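Local structure of thermostable carboxypeptidase 1 (Pyrococcus furiosus, 1KA2) at residues Asp126-Ser129 / Lys130-Trp134; Lys381-Pro384 / Glu385-Asn388; Arg371-Ser375 / Glu376-Ala380. The protein acts as a metal-dependent carboxypeptidase of broad specificity, releasing amino acids one at a time from the C-terminus of peptides and working with cobalt or manganese but not zinc. All coordinates share one frame; numbering follows the deposited sequence.

Contact 1. Residues Asp126-Ser129 / Lys130-Trp134; sequences DDFS and KFEPW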
loop_
_atom_site.group_PDB
_atom_site.type_symbol
_atom_site.label_atom_id
_atom_site.label_comp_id
_atom_site.label_asym_id
_atom_site.label_seq_id
_atom_site.Cartn_x
_atom_site.Cartn_y
_atom_site.Cartn_z
ATOM N N ASP A 126 20.238 -25.240 13.098
ATOM C CA ASP A 126 20.786 -26.390 12.377
ATOM C C ASP A 126 20.266 -27.729 12.884
ATOM O O ASP A 126 21.055 -28.619 13.184
ATOM C CB ASP A 126 22.318 -26.394 12.468
ATOM C CG ASP A 126 22.955 -25.286 11.664
ATOM O OD1 ASP A 126 22.815 -25.301 10.426
ATOM O OD2 ASP A 126 23.593 -24.401 12.268
ATOM N N ASP A 127 18.951 -27.882 12.981
ATOM C CA ASP A 127 18.393 -29.137 13.463
ATOM C C ASP A 127 17.258 -29.631 12.575
ATOM O O ASP A 127 16.143 -29.093 12.606
ATOM C CB ASP A 127 17.900 -28.980 14.899
ATOM C CG ASP A 127 17.327 -30.267 15.457
ATOM O OD1 ASP A 127 18.013 -31.312 15.392
ATOM O OD2 ASP A 127 16.190 -30.235 15.965
ATOM N N PHE A 128 17.553 -30.672 11.797
ATOM C CA PHE A 128 16.586 -31.248 10.875
ATOM C C PHE A 128 15.433 -31.958 11.574
ATOM O O PHE A 128 14.349 -32.087 11.004
ATOM C CB PHE A 128 17.277 -32.229 9.919
ATOM C CG PHE A 128 16.412 -32.663 8.763
ATOM C CD1 PHE A 128 16.116 -31.780 7.725
ATOM C CD2 PHE A 128 15.879 -33.949 8.718
ATOM C CE1 PHE A 128 15.300 -32.171 6.656
ATOM C CE2 PHE A 128 15.058 -34.349 7.649
ATOM C CZ PHE A 128 14.771 -33.456 6.618
ATOM N N SER A 129 15.651 -32.423 12.801
ATOM C CA SER A 129 14.585 -33.111 13.517
ATOM C C SER A 129 13.379 -32.185 13.727
ATOM O O SER A 129 12.238 -32.641 13.693
ATOM C CB SER A 129 15.083 -33.635 14.872
ATOM O OG SER A 129 15.209 -32.590 15.821
ATOM N N LYS A 130 13.623 -30.891 13.931
ATOM C CA LYS A 130 12.524 -29.950 14.144
ATOM C C LYS A 130 11.683 -29.694 12.896
ATOM O O LYS A 130 10.590 -29.140 12.994
ATOM C CB LYS A 130 13.042 -28.606 14.655
ATOM C CG LYS A 130 12.671 -28.284 16.099
ATOM C CD LYS A 130 12.553 -26.767 16.287
ATOM C CE LYS A 130 12.627 -26.325 17.753
ATOM N NZ LYS A 130 11.304 -26.180 18.436
ATOM N N PHE A 131 12.191 -30.077 11.725
ATOM C CA PHE A 131 11.450 -29.881 10.480
ATOM C C PHE A 131 11.006 -31.214 9.876
ATOM O O PHE A 131 9.961 -31.294 9.228
ATOM C CB PHE A 131 12.305 -29.107 9.462
ATOM C CG PHE A 131 11.587 -28.796 8.170
ATOM C CD1 PHE A 131 10.393 -28.077 8.173
ATOM C CD2 PHE A 131 12.104 -29.217 6.947
ATOM C CE1 PHE A 131 9.728 -27.789 6.984
ATOM C CE2 PHE A 131 11.445 -28.933 5.756
ATOM C CZ PHE A 131 10.255 -28.216 5.777
ATOM N N GLU A 132 11.797 -32.257 10.115
ATOM C CA GLU A 132 11.536 -33.592 9.584
ATOM C C GLU A 132 10.069 -34.023 9.520
ATOM O O GLU A 132 9.539 -34.259 8.432
ATOM C CB GLU A 132 12.336 -34.639 10.367
ATOM C CG GLU A 132 12.466 -35.980 9.647
ATOM C CD GLU A 132 12.835 -37.115 10.587
ATOM O OE1 GLU A 132 13.723 -36.916 11.440
ATOM O OE2 GLU A 132 12.243 -38.208 10.468
ATOM N N PRO A 133 9.391 -34.143 10.675
ATOM C CA PRO A 133 7.983 -34.559 10.609
ATOM C C PRO A 133 7.146 -33.651 9.709
ATOM O O PRO A 133 6.266 -34.123 8.997
ATOM C CB PRO A 133 7.539 -34.519 12.072
ATOM C CG PRO A 133 8.385 -33.423 12.648
ATOM C CD PRO A 133 9.745 -33.718 12.041
ATOM N N TRP A 134 7.431 -32.353 9.739
ATOM C CA TRP A 134 6.708 -31.397 8.906
ATOM C C TRP A 134 6.949 -31.678 7.434
ATOM O O TRP A 134 6.057 -31.460 6.603
ATOM C CB TRP A 134 7.131 -29.961 9.224
ATOM C CG TRP A 134 6.610 -29.485 10.535
ATOM C CD1 TRP A 134 7.315 -29.321 11.691
ATOM C CD2 TRP A 134 5.251 -29.167 10.845
ATOM N NE1 TRP A 134 6.478 -28.922 12.706
ATOM C CE2 TRP A 134 5.204 -28.820 12.214
ATOM C CE3 TRP A 134 4.064 -29.143 10.097
ATOM C CZ2 TRP A 134 4.012 -28.453 12.853
ATOM C CZ3 TRP A 134 2.884 -28.779 10.731
ATOM C CH2 TRP A 134 2.867 -28.441 12.097
#
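The side chain of Glu132 runs at about a right angle to that of Phe128: its CA lies over one face of the ring, and its CB and CG stand by the CD2-CE2 rim, CG 3.7 Å from Phe128 CE2. The Phe128 ring reaches this place because its CG is anti to the backbone N (chi1 -169°), which swings it beside its own carbonyl. Glu132 runs out extended, so CB and CG do the touching and the carboxylate lies farther out, its plane 11° from that of the ring. Phe131 comes in separately: Phe128 CE1 sits at the edge of the Phe131 ring, near its plane, 4.4 Å from Phe131 CD2. Trp119 meets Phe131 edge-to-face, and Ile406 and Leu407 pack on Phe128. These aromatics form the buried side of the turn that leads into helix 132-149.

The backbone ties the turn together. Phe128 O takes two donors: Glu132 N at 2.7 Å, nearly in line with the C=O bond, and Phe131 N at 3.0 Å, from well above the carbonyl plane. Ser129 O instead faces Pro133 CD at 3.2 Å, since proline has no N-H to offer there. On the outer side, Ser129 OG donates to the syn side of Asp127 OD2 at 2.6 Å, and the same oxygen takes a weak bond from Lys130 N at 3.3 Å; Lys130 N is also held weakly by Asp127 O. With alanine in place of Asp127, the Ser129 hydroxyl would probably be left to turn without its acceptor, and Lys130 N would keep just the weak backbone bond. Lys130 NZ stays 6.8 Å from Asp127 OD2, too far for a salt bridge. The carboxylate therefore works through a hydroxyl and a peptide N-H, and its negative charge just ahead of the helix probably suits the positive end of the helix dipole.

Contact 2. Residues Lys381-Pro384 / Glu385-Asn388; sequences KDLP and EMWN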
loop_
_atom_site.group_PDB
_atom_site.type_symbol
_atom_site.label_atom_id
_atom_site.label_comp_id
_atom_site.label_asym_id
_atom_site.label_seq_id
_atom_site.Cartn_x
_atom_site.Cartn_y
_atom_site.Cartn_z
ATOM N N LYS A 381 13.473 -38.564 6.768
ATOM C CA LYS A 381 14.689 -38.821 7.523
ATOM C C LYS A 381 15.835 -39.223 6.598
ATOM O O LYS A 381 16.989 -39.141 6.976
ATOM C CB LYS A 381 14.466 -39.942 8.535
ATOM C CG LYS A 381 14.314 -41.310 7.885
ATOM C CD LYS A 381 14.650 -42.420 8.874
ATOM C CE LYS A 381 14.791 -43.776 8.179
ATOM N NZ LYS A 381 15.376 -44.831 9.056
ATOM N N ASP A 382 15.515 -39.661 5.389
ATOM C CA ASP A 382 16.541 -40.078 4.442
ATOM C C ASP A 382 16.921 -39.048 3.388
ATOM O O ASP A 382 17.842 -39.272 2.600
ATOM C CB ASP A 382 16.104 -41.374 3.754
ATOM C CG ASP A 382 16.223 -42.579 4.663
ATOM O OD1 ASP A 382 17.209 -43.319 4.508
ATOM O OD2 ASP A 382 15.343 -42.767 5.525
ATOM N N LEU A 383 16.209 -37.928 3.370
ATOM C CA LEU A 383 16.475 -36.881 2.390
ATOM C C LEU A 383 17.836 -36.190 2.563
ATOM O O LEU A 383 18.577 -36.008 1.589
ATOM C CB LEU A 383 15.340 -35.849 2.409
ATOM C CG LEU A 383 14.013 -36.395 1.866
ATOM C CD1 LEU A 383 12.919 -35.348 1.991
ATOM C CD2 LEU A 383 14.188 -36.822 0.403
ATOM N N PRO A 384 18.188 -35.805 3.803
ATOM C CA PRO A 384 19.469 -35.138 4.041
ATOM C C PRO A 384 20.666 -35.817 3.379
ATOM O O PRO A 384 21.467 -35.146 2.716
ATOM C CB PRO A 384 19.559 -35.117 5.560
ATOM C CG PRO A 384 18.126 -34.901 5.947
ATOM C CD PRO A 384 17.415 -35.897 5.054
ATOM N N GLU A 385 20.801 -37.133 3.544
ATOM C CA GLU A 385 21.922 -37.840 2.927
ATOM C C GLU A 385 21.827 -37.843 1.408
ATOM O O GLU A 385 22.829 -37.647 0.733
ATOM C CB GLU A 385 22.026 -39.275 3.455
ATOM C CG GLU A 385 22.823 -39.367 4.741
ATOM C CD GLU A 385 24.263 -38.928 4.545
ATOM O OE1 GLU A 385 24.893 -38.456 5.520
ATOM O OE2 GLU A 385 24.767 -39.065 3.411
ATOM N N MET A 386 20.634 -38.066 0.866
ATOM C CA MET A 386 20.470 -38.054 -0.589
ATOM C C MET A 386 20.875 -36.695 -1.140
ATOM O O MET A 386 21.492 -36.593 -2.201
ATOM C CB MET A 386 19.020 -38.326 -0.976
ATOM C CG MET A 386 18.570 -39.736 -0.728
ATOM S SD MET A 386 16.858 -39.910 -1.182
ATOM C CE MET A 386 16.116 -40.008 0.415
ATOM N N TRP A 387 20.502 -35.648 -0.414
ATOM C CA TRP A 387 20.831 -34.281 -0.800
ATOM C C TRP A 387 22.348 -34.125 -0.752
ATOM O O TRP A 387 22.957 -33.603 -1.679
ATOM C CB TRP A 387 20.167 -33.308 0.177
ATOM C CG TRP A 387 20.430 -31.870 -0.093
ATOM C CD1 TRP A 387 21.622 -31.216 0.016
ATOM C CD2 TRP A 387 19.466 -30.889 -0.476
ATOM N NE1 TRP A 387 21.459 -29.877 -0.273
ATOM C CE2 TRP A 387 20.141 -29.652 -0.580
ATOM C CE3 TRP A 387 18.094 -30.933 -0.742
ATOM C CZ2 TRP A 387 19.489 -28.472 -0.939
ATOM C CZ3 TRP A 387 17.447 -29.759 -1.100
ATOM C CH2 TRP A 387 18.145 -28.547 -1.195
ATOM N N ASN A 388 22.947 -34.591 0.339
ATOM C CA ASN A 388 24.395 -34.512 0.517
ATOM C C ASN A 388 25.175 -35.287 -0.539
ATOM O O ASN A 388 26.152 -34.777 -1.090
ATOM C CB ASN A 388 24.777 -35.003 1.913
ATOM C CG ASN A 388 24.569 -33.939 2.974
ATOM O OD1 ASN A 388 23.794 -32.997 2.781
ATOM N ND2 ASN A 388 25.255 -34.086 4.104
HETATM O O HOH W 1 19.628 -38.690 5.446
#
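The indole of Trp387 is approached obliquely by Pro384 O, neither squarely over a face nor at an edge, in the opening turns of helix 383-395. Its CG is anti to the backbone N (chi1 179°), which carries the ring off the preceding turn and onto helix 359-375, where Leu365, Arg366 and Leu369 meet it. The other flat group, the amide of Asn388, has its OD1 3.2 Å from Pro384 O; both are acceptors, so this is proximity without a bond, and Pro384 O is instead taken by Asn388 N at 2.9 Å. One residue earlier, Trp387 N bonds Leu383 O at 2.8 Å, almost in line with its C=O. Leu383 and Met386 cross at a slant on the side facing Ile378; Leu383 CD2 lies 3.7 Å from Met386 CE, although the placing of that methyl is doubtful. Glu385, bent at chi2, leads away from the preceding turn, and its carboxylate forms a salt bridge with Arg398 despite the nearby like charge of Asp389. Pro384 brings no N-H to this turn, but the N-H of the next residue is engaged: Glu385 N donates at 2.7 Å to a water, which in turn donates to Lys381 O.

Contact 3. Residues Arg371-Ser375 / Glu376-Ala380; sequences RLMVS and EEIKA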
loop_
_atom_site.group_PDB
_atom_site.type_symbol
_atom_site.label_atom_id
_atom_site.label_comp_id
_atom_site.label_asym_id
_atom_site.label_seq_id
_atom_site.Cartn_x
_atom_site.Cartn_y
_atom_site.Cartn_z
ATOM N N ARG A 371 11.144 -35.396 -7.502
ATOM C CA ARG A 371 10.516 -36.457 -8.281
ATOM C C ARG A 371 10.399 -37.733 -7.438
ATOM O O ARG A 371 9.380 -38.413 -7.483
ATOM C CB ARG A 371 11.326 -36.743 -9.542
ATOM C CG ARG A 371 10.652 -37.702 -10.499
ATOM C CD ARG A 371 11.581 -38.042 -11.634
ATOM N NE ARG A 371 10.853 -38.603 -12.763
ATOM C CZ ARG A 371 11.418 -38.933 -13.919
ATOM N NH1 ARG A 371 12.728 -38.760 -14.094
ATOM N NH2 ARG A 371 10.670 -39.420 -14.906
ATOM N N LEU A 372 11.439 -38.049 -6.668
ATOM C CA LEU A 372 11.429 -39.231 -5.797
ATOM C C LEU A 372 10.389 -39.143 -4.671
ATOM O O LEU A 372 9.661 -40.107 -4.413
ATOM C CB LEU A 372 12.809 -39.442 -5.171
ATOM C CG LEU A 372 13.851 -40.197 -5.999
ATOM C CD1 LEU A 372 13.884 -39.666 -7.436
ATOM C CD2 LEU A 372 15.217 -40.079 -5.310
ATOM N N MET A 373 10.343 -37.991 -3.998
ATOM C CA MET A 373 9.421 -37.732 -2.888
ATOM C C MET A 373 7.939 -37.929 -3.224
ATOM O O MET A 373 7.150 -38.406 -2.406
ATOM C CB MET A 373 9.638 -36.297 -2.371
ATOM C CG MET A 373 10.954 -36.069 -1.624
ATOM S SD MET A 373 11.584 -34.381 -1.748
ATOM C CE MET A 373 10.278 -33.494 -0.916
ATOM N N VAL A 374 7.563 -37.548 -4.433
ATOM C CA VAL A 374 6.181 -37.657 -4.874
ATOM C C VAL A 374 5.892 -38.934 -5.677
ATOM O O VAL A 374 4.738 -39.312 -5.864
ATOM C CB VAL A 374 5.802 -36.402 -5.684
ATOM C CG1 VAL A 374 4.355 -36.476 -6.138
ATOM C CG2 VAL A 374 6.027 -35.184 -4.818
ATOM N N SER A 375 6.949 -39.593 -6.147
ATOM C CA SER A 375 6.809 -40.833 -6.923
ATOM C C SER A 375 6.887 -42.085 -6.056
ATOM O O SER A 375 5.893 -42.778 -5.845
ATOM C CB SER A 375 7.899 -40.946 -7.991
ATOM O OG SER A 375 7.786 -39.928 -8.953
ATOM N N GLU A 376 8.085 -42.387 -5.577
ATOM C CA GLU A 376 8.293 -43.562 -4.746
ATOM C C GLU A 376 7.897 -43.209 -3.315
ATOM O O GLU A 376 7.388 -42.117 -3.061
ATOM C CB GLU A 376 9.762 -43.979 -4.802
ATOM C CG GLU A 376 9.980 -45.479 -4.776
ATOM C CD GLU A 376 9.477 -46.149 -6.047
ATOM O OE1 GLU A 376 9.491 -47.397 -6.109
ATOM O OE2 GLU A 376 9.079 -45.414 -6.980
ATOM N N GLU A 377 8.104 -44.129 -2.379
ATOM C CA GLU A 377 7.767 -43.858 -0.982
ATOM C C GLU A 377 9.043 -43.376 -0.298
ATOM O O GLU A 377 9.701 -44.118 0.430
ATOM C CB GLU A 377 7.223 -45.127 -0.305
ATOM C CG GLU A 377 7.228 -45.134 1.228
ATOM C CD GLU A 377 6.488 -43.951 1.842
ATOM O OE1 GLU A 377 5.296 -43.749 1.512
ATOM O OE2 GLU A 377 7.110 -43.228 2.651
ATOM N N ILE A 378 9.397 -42.120 -0.547
ATOM C CA ILE A 378 10.594 -41.563 0.054
ATOM C C ILE A 378 10.362 -41.164 1.503
ATOM O O ILE A 378 9.276 -40.762 1.913
ATOM C CB ILE A 378 11.118 -40.368 -0.721
ATOM C CG1 ILE A 378 11.346 -40.790 -2.172
ATOM C CG2 ILE A 378 12.416 -39.883 -0.078
ATOM C CD1 ILE A 378 12.287 -41.957 -2.329
ATOM N N LYS A 379 11.436 -41.257 2.263
ATOM C CA LYS A 379 11.441 -40.975 3.686
ATOM C C LYS A 379 12.174 -39.681 4.049
ATOM O O LYS A 379 13.344 -39.515 3.721
ATOM C CB LYS A 379 12.078 -42.187 4.366
ATOM C CG LYS A 379 12.994 -43.011 3.425
ATOM C CD LYS A 379 12.402 -44.396 3.123
ATOM C CE LYS A 379 11.769 -44.993 4.389
ATOM N NZ LYS A 379 11.243 -46.364 4.202
ATOM N N ALA A 380 11.485 -38.770 4.731
ATOM C CA ALA A 380 12.091 -37.494 5.105
ATOM C C ALA A 380 13.434 -37.648 5.811
ATOM O O ALA A 380 14.406 -36.945 5.504
ATOM C CB ALA A 380 11.147 -36.713 5.989
#
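Ile378 folds back against Leu372 and Met373 where helix 359-375 ends and the connection to helix 383-395 begins. Its CB stands 3.8 Å from Met373 CA, so the branch point rests against the helix backbone itself. Its CG1 is anti to the carbonyl carbon (chi1 -56°) and carries CD1 alongside Leu372, with Ile378 CG1 3.6 Å from Leu372 CB. The other branch, CG2, turns to the side chain of Met373, 4.4 Å from its CG. The isoleucine thus rests on two consecutive helical residues. Its packing against Leu372 O is modelled too closely to be trusted. Leu383 and Met386 of helix 383-395 pack on the same side chain, which so lies between the two helices.

Glu376 is the first residue to leave helical torsions, and its burial comes mainly from lying next to Ser375. Glu376 N makes only a weak bond with Leu372 O, at 3.0 Å and strongly bent, as the helix gives out, and the place of that oxygen is itself uncertain. The chain then turns at Glu377 in an inverse gamma-turn, with a weak bond of 3.2 Å from Ile378 N to Glu376 O; this reversal brings Ile378 back over the helix. Lys143 of helix 132-149 donates to both Met373 O and Glu376 O, supplying two carbonyls at the end of the helix with a partner and placing a positive charge that probably suits the negative end of the helix dipole.

Ser375 closes the last turn. Its OG is anti to its carbonyl carbon and leans back toward the preceding turn, where Arg371 O also receives a weak bond from Ser375 N. Ser375 OG donates to Arg371 O at 2.6 Å, tilted 29° from the carbonyl plane.

Along the chain contact 1 comes first, at the entry to helix 132-149; contact 3 follows at the end of helix 359-375, and contact 2 opens immediately after it, at the beginning of helix 383-395. The centres of contacts 1 and 2, and of contacts 2 and 3, lie about 12 Å apart, and those of contacts 1 and 3 about 17 Å. All three touch: Phe128 packs on Pro384 and on Ala380 O, while Leu383 meets Met373. Three helix ends thus gather in one corner of this mostly helical M32 fold, some 25 to 27 Å from the chain centre and away from the metal site, joining distant parts of the sequence.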